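CDP-archaeol synthase (PDB 5GUF) catalyses, within the archaeal membrane, the magnesium-dependent transfer of a cytidylyl group from CTP to a geranylgeranylated glycerol phosphate, giving CDP-archaeol and diphosphate. Local coordinates at residues E16-I19 with L20-A24. Sequence-based numbering, arbitrary orientation.
With MG (magnesium ion), chain D.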
loop_
_atom_site.group_PDB
_atom_site.type_symbol
_atom_site.label_atom_id
_atom_site.label_comp_id
_atom_site.label_asym_id
_atom_site.label_seq_id
_atom_site.Cartn_x
_atom_site.Cartn_y
_atom_site.Cartn_z
ATOM N N GLU A 16 -14.910 15.424 -4.667
ATOM C CA GLU A 16 -14.434 15.701 -6.017
ATOM C C GLU A 16 -13.528 14.576 -6.510
ATOM O O GLU A 16 -13.621 14.156 -7.669
ATOM C CB GLU A 16 -13.734 17.071 -6.022
ATOM C CG GLU A 16 -12.978 17.491 -7.287
ATOM C CD GLU A 16 -12.477 18.956 -7.212
ATOM O OE1 GLU A 16 -12.680 19.733 -8.176
ATOM O OE2 GLU A 16 -11.892 19.335 -6.174
ATOM N N ALA A 17 -12.679 14.042 -5.631
ATOM C CA ALA A 17 -11.904 12.859 -5.994
ATOM C C ALA A 17 -12.818 11.681 -6.279
ATOM O O ALA A 17 -12.567 10.893 -7.197
ATOM C CB ALA A 17 -10.923 12.503 -4.877
ATOM N N ILE A 18 -13.891 11.542 -5.502
ATOM C CA ILE A 18 -14.756 10.389 -5.693
ATOM C C ILE A 18 -15.487 10.499 -7.021
ATOM O O ILE A 18 -15.653 9.498 -7.726
ATOM C CB ILE A 18 -15.706 10.246 -4.496
ATOM C CG1 ILE A 18 -14.955 9.594 -3.327
ATOM C CG2 ILE A 18 -16.942 9.453 -4.877
ATOM C CD1 ILE A 18 -15.628 9.790 -1.984
ATOM N N ILE A 19 -15.866 11.716 -7.423
ATOM C CA ILE A 19 -16.514 11.882 -8.722
ATOM C C ILE A 19 -15.538 11.576 -9.845
ATOM O O ILE A 19 -15.860 10.861 -10.801
ATOM C CB ILE A 19 -17.096 13.298 -8.864
ATOM C CG1 ILE A 19 -18.167 13.540 -7.820
ATOM C CG2 ILE A 19 -17.659 13.511 -10.269
ATOM C CD1 ILE A 19 -18.801 14.901 -7.964
ATOM N N LEU A 20 -14.334 12.132 -9.760
ATOM C CA LEU A 20 -13.352 11.886 -10.806
ATOM C C LEU A 20 -13.016 10.398 -10.913
ATOM O O LEU A 20 -12.863 9.863 -12.018
ATOM C CB LEU A 20 -12.103 12.722 -10.530
ATOM C CG LEU A 20 -10.983 12.670 -11.563
ATOM C CD1 LEU A 20 -11.428 13.293 -12.888
ATOM C CD2 LEU A 20 -9.782 13.395 -10.990
ATOM N N MET A 21 -12.937 9.707 -9.782
ATOM C CA MET A 21 -12.464 8.329 -9.750
ATOM C C MET A 21 -13.553 7.278 -9.954
ATOM O O MET A 21 -13.216 6.107 -10.186
ATOM C CB MET A 21 -11.774 8.054 -8.422
ATOM C CG MET A 21 -10.405 8.693 -8.300
ATOM S SD MET A 21 -9.193 7.867 -9.364
ATOM C CE MET A 21 -8.862 9.168 -10.549
ATOM N N LEU A 22 -14.834 7.643 -9.857
ATOM C CA LEU A 22 -15.884 6.631 -9.959
ATOM C C LEU A 22 -15.855 5.867 -11.280
ATOM O O LEU A 22 -16.165 4.667 -11.269
ATOM C CB LEU A 22 -17.260 7.268 -9.706
ATOM C CG LEU A 22 -17.726 7.201 -8.237
ATOM C CD1 LEU A 22 -18.829 8.211 -7.942
ATOM C CD2 LEU A 22 -18.188 5.801 -7.855
ATOM N N PRO A 23 -15.507 6.462 -12.420
ATOM C CA PRO A 23 -15.321 5.628 -13.623
ATOM C C PRO A 23 -14.252 4.562 -13.465
ATOM O O PRO A 23 -14.422 3.447 -13.970
ATOM C CB PRO A 23 -14.947 6.657 -14.701
ATOM C CG PRO A 23 -15.686 7.886 -14.268
ATOM C CD PRO A 23 -15.646 7.890 -12.755
ATOM N N ALA A 24 -13.148 4.875 -12.783
ATOM C CA ALA A 24 -12.100 3.883 -12.550
ATOM C C ALA A 24 -12.589 2.772 -11.622
ATOM O O ALA A 24 -12.366 1.586 -11.885
ATOM C CB ALA A 24 -10.862 4.568 -11.962
HETATM MG MG MG D . -11.079 21.353 -6.692
HETATM O O HOH W 1 -10.266 23.644 -6.016
HETATM O O HOH W 2 -12.360 22.075 -5.671
#
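A proline-kinked turn of helix 14-29, in the predicted first transmembrane span, joins residues 16-19 to 20-24, and its irregularity can be followed in the backbone bonds. The amide of L20 meets the carbonyl of E16 almost straight, N to O 3.0 Å with an N-H...O angle of 169°. One residue on, M21 N reaches A17 O at 2.9 Å but less straight, and L22 N to I18 O, although also 2.9 Å long, is a weak bond at 124°. At P23 the series breaks, because the ring nitrogen carries no hydrogen; its CD lies 3.6 Å from I19 O, where a regular helix would place an N-H. A24 N also lacks the regular alpha-helical bond to L20 O and makes a weak one to M21 O, three residues back. The side chains of I18 and L22 cross obliquely, CG2 of I18 lying 3.8 Å from CD1 of L22. The CG2 branch of I18, anti to its backbone N, is the one turned to L22. L22 also leans over the I18 carbonyl, its CG 3.1 Å from that oxygen. An alanine in place of L22 would remove CG and both methyls, and would probably leave I18 CG2 without its apolar neighbour and the I18 carbonyl less covered. L20 and P23 face helix 84-109, touching I92 and S89, while A17, L20 and M21 pack on W141 of the short strand 140-141. At the other end, E16 extends its chain, CG anti to the backbone N (chi1 172°), to a magnesium ion shared with D8, the backbone carbonyl of R10, and D12. Its OE2 is the close ligand at 2.2 Å from the magnesium, while OE1, at 2.7 Å, is a long second contact at most.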